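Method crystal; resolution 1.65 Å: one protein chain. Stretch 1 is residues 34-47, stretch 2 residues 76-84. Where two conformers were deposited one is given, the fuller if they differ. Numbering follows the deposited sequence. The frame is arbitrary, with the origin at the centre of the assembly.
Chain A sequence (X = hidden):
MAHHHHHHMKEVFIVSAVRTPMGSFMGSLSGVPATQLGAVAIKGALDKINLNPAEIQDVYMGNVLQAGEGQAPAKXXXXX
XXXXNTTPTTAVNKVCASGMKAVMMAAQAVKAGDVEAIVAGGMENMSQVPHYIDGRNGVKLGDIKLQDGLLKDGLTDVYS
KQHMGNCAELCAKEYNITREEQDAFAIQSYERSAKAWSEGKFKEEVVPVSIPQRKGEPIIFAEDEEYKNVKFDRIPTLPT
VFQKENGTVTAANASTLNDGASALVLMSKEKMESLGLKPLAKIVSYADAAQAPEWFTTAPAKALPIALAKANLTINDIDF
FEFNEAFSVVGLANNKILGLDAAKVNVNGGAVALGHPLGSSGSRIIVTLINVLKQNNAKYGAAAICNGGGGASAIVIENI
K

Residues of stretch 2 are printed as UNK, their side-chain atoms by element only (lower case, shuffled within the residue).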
ATOM      1  N   ALA A  34      13.631  -1.064   8.083  1.00 12.71           N
ATOM      2  CA  ALA A  34      12.697  -0.005   7.726  1.00 13.68           C
ATOM      3  C   ALA A  34      11.585   0.149   8.761  1.00 15.61           C
ATOM      4  O   ALA A  34      11.203   1.274   9.111  1.00 13.20           O
ATOM      5  CB  ALA A  34      12.081  -0.303   6.349  1.00 13.28           C
ATOM      6  N   THR A  35      11.025  -0.970   9.235  1.00 15.22           N
ATOM      7  CA  THR A  35       9.910  -0.882  10.180  1.00 13.18           C
ATOM      8  C   THR A  35      10.337  -0.257  11.497  1.00 14.00           C
ATOM      9  O   THR A  35       9.534   0.426  12.141  1.00 14.70           O
ATOM     10  CB  THR A  35       9.293  -2.264  10.426  1.00 12.10           C
ATOM     11  OG1 THR A  35      10.308  -3.182  10.850  1.00 14.95           O
ATOM     12  CG2 THR A  35       8.606  -2.802   9.143  1.00 12.67           C
ATOM     13  N   GLN A  36      11.592  -0.483  11.912  1.00 13.25           N
ATOM     14  CA  GLN A  36      12.073   0.155  13.127  0.65 12.83           C
ATOM     15  C   GLN A  36      12.347   1.637  12.893  1.00 15.90           C
ATOM     16  O   GLN A  36      12.098   2.455  13.783  1.00 14.54           O
ATOM     17  CB  GLN A  36      13.309  -0.580  13.643  0.65 14.89           C
ATOM     18  CG  GLN A  36      14.070   0.126  14.748  0.65 12.49           C
ATOM     19  CD  GLN A  36      13.309   0.327  16.048  0.65 22.65           C
ATOM     20  OE1 GLN A  36      12.254  -0.253  16.276  0.65 27.45           O
ATOM     21  NE2 GLN A  36      13.878   1.151  16.932  0.65 23.52           N
ATOM     22  N   LEU A  37      12.850   2.009  11.705  1.00 12.85           N
ATOM     23  CA  LEU A  37      12.954   3.430  11.388  1.00 13.26           C
ATOM     24  C   LEU A  37      11.575   4.080  11.400  1.00 13.97           C
ATOM     25  O   LEU A  37      11.408   5.185  11.930  1.00 13.97           O
ATOM     26  CB  LEU A  37      13.639   3.633  10.030  1.00 11.74           C
ATOM     27  CG  LEU A  37      15.079   3.122   9.959  1.00 12.17           C
ATOM     28  CD1 LEU A  37      15.602   3.215   8.520  1.00 14.78           C
ATOM     29  CD2 LEU A  37      15.985   3.921  10.895  1.00 14.29           C
ATOM     30  N   GLY A  38      10.564   3.382  10.864  1.00 12.28           N
ATOM     31  CA  GLY A  38       9.206   3.903  10.951  1.00 13.50           C
ATOM     32  C   GLY A  38       8.752   4.062  12.391  1.00 13.64           C
ATOM     33  O   GLY A  38       8.112   5.056  12.743  1.00 13.83           O
ATOM     34  N   ALA A  39       9.076   3.078  13.241  1.00 12.44           N
ATOM     35  CA  ALA A  39       8.740   3.175  14.662  1.00 11.69           C
ATOM     36  C   ALA A  39       9.370   4.405  15.310  1.00 14.92           C
ATOM     37  O   ALA A  39       8.719   5.091  16.106  1.00 14.44           O
ATOM     38  CB  ALA A  39       9.187   1.912  15.395  1.00 15.74           C
ATOM     39  N   VAL A  40      10.638   4.685  14.993  1.00 14.05           N
ATOM     40  CA  VAL A  40      11.311   5.851  15.568  1.00 12.79           C
ATOM     41  C   VAL A  40      10.604   7.132  15.146  1.00 14.11           C
ATOM     42  O   VAL A  40      10.393   8.047  15.962  1.00 16.04           O
ATOM     43  CB  VAL A  40      12.796   5.868  15.156  1.00 13.20           C
ATOM     44  CG1 VAL A  40      13.442   7.197  15.575  1.00 16.59           C
ATOM     45  CG2 VAL A  40      13.551   4.684  15.796  1.00 16.49           C
ATOM     46  N   ALA A  41      10.230   7.221  13.861  1.00 13.09           N
ATOM     47  CA  ALA A  41       9.589   8.441  13.383  1.00 13.76           C
ATOM     48  C   ALA A  41       8.205   8.602  13.999  1.00 13.51           C
ATOM     49  O   ALA A  41       7.835   9.699  14.434  1.00 14.67           O
ATOM     50  CB  ALA A  41       9.511   8.438  11.849  1.00 13.11           C
ATOM     51  N   ILE A  42       7.424   7.517  14.053  1.00 13.27           N
ATOM     52  CA  ILE A  42       6.080   7.626  14.613  1.00 12.94           C
ATOM     53  C   ILE A  42       6.151   7.991  16.088  1.00 14.52           C
ATOM     54  O   ILE A  42       5.424   8.871  16.560  1.00 14.94           O
ATOM     55  CB  ILE A  42       5.295   6.320  14.400  1.00 12.11           C
ATOM     56  CG1 ILE A  42       5.037   6.077  12.917  1.00 12.70           C
ATOM     57  CG2 ILE A  42       3.965   6.392  15.157  1.00 12.80           C
ATOM     58  CD1 ILE A  42       4.495   4.644  12.637  1.00 13.98           C
ATOM     59  N   LYS A  43       7.022   7.315  16.848  1.00 14.66           N
ATOM     60  CA  LYS A  43       7.138   7.650  18.261  1.00 15.77           C
ATOM     61  C   LYS A  43       7.593   9.091  18.430  1.00 15.89           C
ATOM     62  O   LYS A  43       7.094   9.809  19.297  1.00 16.78           O
ATOM     63  CB  LYS A  43       8.109   6.704  18.963  1.00 16.16           C
ATOM     64  CG  LYS A  43       8.265   7.025  20.450  1.00 18.08           C
ATOM     65  CD  LYS A  43       8.892   5.875  21.207  1.00 23.01           C
ATOM     66  CE  LYS A  43       8.839   6.139  22.715  1.00 29.67           C
ATOM     67  NZ  LYS A  43       9.626   7.347  23.055  1.00 32.99           N
ATOM     68  N   GLY A  44       8.499   9.545  17.561  1.00 14.86           N
ATOM     69  CA  GLY A  44       8.943  10.930  17.631  1.00 16.82           C
ATOM     70  C   GLY A  44       7.815  11.912  17.405  1.00 15.72           C
ATOM     71  O   GLY A  44       7.728  12.939  18.089  1.00 18.42           O
ATOM     72  N   ALA A  45       6.924  11.601  16.459  1.00 15.25           N
ATOM     73  CA  ALA A  45       5.803  12.491  16.177  1.00 15.32           C
ATOM     74  C   ALA A  45       4.840  12.547  17.358  1.00 16.70           C
ATOM     75  O   ALA A  45       4.338  13.625  17.701  1.00 19.86           O
ATOM     76  CB  ALA A  45       5.078  12.037  14.908  1.00 15.53           C
ATOM     77  N   LEU A  46       4.588  11.404  18.003  1.00 15.09           N
ATOM     78  CA  LEU A  46       3.741  11.415  19.198  1.00 16.34           C
ATOM     79  C   LEU A  46       4.402  12.179  20.337  1.00 19.78           C
ATOM     80  O   LEU A  46       3.745  12.954  21.046  1.00 20.91           O
ATOM     81  CB  LEU A  46       3.442   9.988  19.651  1.00 17.92           C
ATOM     82  CG  LEU A  46       2.704   9.111  18.641  1.00 24.32           C
ATOM     83  CD1 LEU A  46       2.593   7.679  19.189  1.00 25.01           C
ATOM     84  CD2 LEU A  46       1.346   9.699  18.342  1.00 24.19           C
ATOM     85  N   ASP A  47       5.701  11.954  20.534  1.00 17.95           N
ATOM     86  CA  ASP A  47       6.416  12.553  21.658  1.00 18.18           C
ATOM     87  C   ASP A  47       6.462  14.075  21.565  1.00 21.03           C
ATOM     88  O   ASP A  47       6.473  14.752  22.603  1.00 22.10           O
ATOM     89  CB  ASP A  47       7.837  11.983  21.731  1.00 17.22           C
ATOM     90  CG  ASP A  47       7.899  10.571  22.331  1.00 21.82           C
ATOM     91  OD1 ASP A  47       6.906  10.097  22.926  1.00 26.13           O
ATOM     92  OD2 ASP A  47       8.974   9.930  22.219  1.00 27.53           O
ATOM     93  N   UNK A  76       4.176  -3.412  12.224  1.00 12.17           N
ATOM     94  CA  UNK A  76       5.449  -3.485  12.939  1.00 12.04           C
ATOM     95  C   UNK A  76       5.938  -2.101  13.333  1.00 13.06           C
ATOM     96  O   UNK A  76       6.431  -1.900  14.456  1.00 13.96           O
ATOM     97  c   UNK A  76       7.284  -6.238  10.939  1.00 14.50           C
ATOM     98  c   UNK A  76       6.497  -4.182  12.073  1.00 13.71           C
ATOM     99  n   UNK A  76       6.952  -6.585   9.686  1.00 12.89           N
ATOM    100  o   UNK A  76       8.433  -6.347  11.385  1.00 16.28           O
ATOM    101  c   UNK A  76       6.195  -5.655  11.787  1.00 14.67           C
ATOM    102  N   UNK A  77       5.818  -1.132  12.426  1.00 12.20           N
ATOM    103  CA  UNK A  77       6.219   0.229  12.764  1.00 12.61           C
ATOM    104  C   UNK A  77       5.347   0.804  13.878  1.00 14.84           C
ATOM    105  O   UNK A  77       5.853   1.445  14.811  1.00 14.30           O
ATOM    106  c   UNK A  77       6.173   1.120  11.513  1.00 13.32           C
ATOM    107  N   UNK A  78       4.028   0.634  13.772  1.00 12.60           N
ATOM    108  CA  UNK A  78       3.126   1.206  14.770  1.00 13.87           C
ATOM    109  C   UNK A  78       3.359   0.601  16.149  1.00 14.93           C
ATOM    110  O   UNK A  78       3.455   1.328  17.142  1.00 14.37           O
ATOM    111  c   UNK A  78       1.664   1.000  14.346  1.00 13.07           C
ATOM    112  N   UNK A  79       3.402  -0.735  16.241  1.00 13.68           N
ATOM    113  CA  UNK A  79       3.610  -1.364  17.541  1.00 13.16           C
ATOM    114  C   UNK A  79       4.990  -1.023  18.099  1.00 13.74           C
ATOM    115  O   UNK A  79       5.144  -0.800  19.309  1.00 16.44           O
ATOM    116  c   UNK A  79       0.983  -2.808  18.088  1.00 21.65           C
ATOM    117  c   UNK A  79       2.013  -3.330  17.075  1.00 16.44           C
ATOM    118  c   UNK A  79       3.424  -2.882  17.440  1.00 13.84           C
ATOM    119  c   UNK A  79       1.955  -4.861  16.993  1.00 17.23           C
ATOM    120  N   UNK A  80       6.000  -0.938  17.221  1.00 14.67           N
ATOM    121  CA  UNK A  80       7.331  -0.564  17.679  1.00 16.57           C
ATOM    122  C   UNK A  80       7.395   0.848  18.234  1.00 17.70           C
ATOM    123  O   UNK A  80       8.239   1.147  19.095  1.00 18.68           O
ATOM    124  N   UNK A  81       6.520   1.733  17.752  1.00 15.20           N
ATOM    125  CA  UNK A  81       6.432   3.110  18.230  1.00 15.42           C
ATOM    126  C   UNK A  81       5.683   3.235  19.547  1.00 17.94           C
ATOM    127  O   UNK A  81       5.634   4.336  20.112  1.00 19.16           O
ATOM    128  c   UNK A  81       5.744   3.986  17.177  1.00 15.12           C
ATOM    129  N   UNK A  82       5.087   2.152  20.036  1.00 15.07           N
ATOM    130  CA  UNK A  82       4.309   2.197  21.249  1.00 17.98           C
ATOM    131  C   UNK A  82       2.830   2.436  21.060  1.00 17.22           C
ATOM    132  O   UNK A  82       2.129   2.660  22.057  1.00 18.08           O
ATOM    133  N   UNK A  83       2.339   2.439  19.819  1.00 15.88           N
ATOM    134  CA  UNK A  83       0.896   2.473  19.620  1.00 13.82           C
ATOM    135  C   UNK A  83       0.301   1.149  20.088  1.00 16.62           C
ATOM    136  O   UNK A  83       0.954   0.104  19.993  1.00 17.15           O
ATOM    137  c   UNK A  83       0.553   2.716  18.155  1.00 13.11           C
ATOM    138  c   UNK A  83       0.830   4.297  16.187  1.00 16.42           C
ATOM    139  c   UNK A  83       0.886   4.148  17.694  1.00 16.36           C
ATOM    140  c   UNK A  83      -0.104   5.114  18.326  1.00 23.15           C
ATOM    141  N   UNK A  84      -0.921   1.164  20.610  1.00 16.57           N
ATOM    142  CA  UNK A  84      -1.509  -0.076  21.133  1.00 14.25           C
ATOM    143  C   UNK A  84      -1.925  -1.025  20.016  1.00 14.18           C
ATOM    144  O   UNK A  84      -2.060  -0.639  18.856  1.00 15.32           O
ATOM    145  c   UNK A  84      -3.107   1.691  21.271  1.00 17.31           C
ATOM    146  c   UNK A  84      -1.770   2.335  20.892  1.00 17.14           C
ATOM    147  c   UNK A  84      -2.727   0.414  21.924  1.00 17.98           C
TER
HETATM  148  O   HOH W   1      11.081  -5.456   9.466  1.00 16.04           O
HETATM  149  O   HOH W   2      10.873  -0.643  18.670  1.00 52.28           O

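Position 76 carries five side-chain atoms: three carbons in an unbranched run, the third bearing one oxygen and one nitrogen. The side-chain oxygen lies 3.7 Å from Thr35 OG1, too far for a direct bond. A primary amide on a two-methylene arm makes the residue Gln76. Water 1 spans the gap, 2.8 Å from Thr35 OG1 and donating a weak bond of 3.4 Å to Gln76 OE1.

Position 77 has a single side-chain carbon, seated among Thr35, Gly38, Ala39 and Ile42; its CB is 4.0 Å from Gly38 C and 4.1 Å from Ile42 CD1. This is Ala77. An ideal CB on Gly38 would stand 3.1 Å from Ala77 CB, so the bare glycine leaves room for this knob.

Position 78 again shows one carbon, pointing away from stretch 1; the nearest approach is from its backbone N, 4.2 Å from Ile42 CD1. It is Ala78.

Position 79 has four carbons forked at the second; its CA-to-CB bond points away from stretch 1, and no side-chain atom comes closer than 7.8 Å to it. The fork beyond CB identifies Leu79.

Position 80 has no side-chain atoms, and its backbone C lies 3.5 Å from Ala39 CB; hence Gly80. An ideal CB here would clash with that methyl at 3.0 Å. Water 2 donates to both Gly80 O (3.2 Å) and Gln36 OE1 (2.8 Å).

Position 81 bears one carbon, pointing toward stretch 1, 3.3 Å from Ala39 O, 3.6 Å from Ile42 CG2 and 3.6 Å from Lys43 N. It is Ala81.

Position 82 also lacks a side chain. Its phi of 93° would jam a CB against the preceding carbonyl oxygen, and the bonds to Leu79 O from its own N (3.0 Å) and to Ala78 O from N of position 83 (3.1 Å) complete a Schellman motif. This is Gly82.

Position 83 has four carbons forked at the second. CB points sideways, but the fork reaches Ile42 and Leu46: this is Leu83, with CD1 3.9 Å from Ile42 CG2 and CD2 3.8 Å from Leu46 CD1.

Position 84 has three carbons closing a ring onto the backbone N, so it is Pro84, beyond reach of stretch 1.

The contact works by close backbone approach. The helix axes come within 7.3 Å at 47°, permitting CA-H...O contacts from Ala77 CA to Thr35 O and from Ala39 CA to Ala77 O, both 3.4 Å. No direct hydrogen bond crosses; small residues pack closely, apolar side chains extend the interface, and waters bridge polar groups.

Stretch 2 76-84: QAALGAGLP
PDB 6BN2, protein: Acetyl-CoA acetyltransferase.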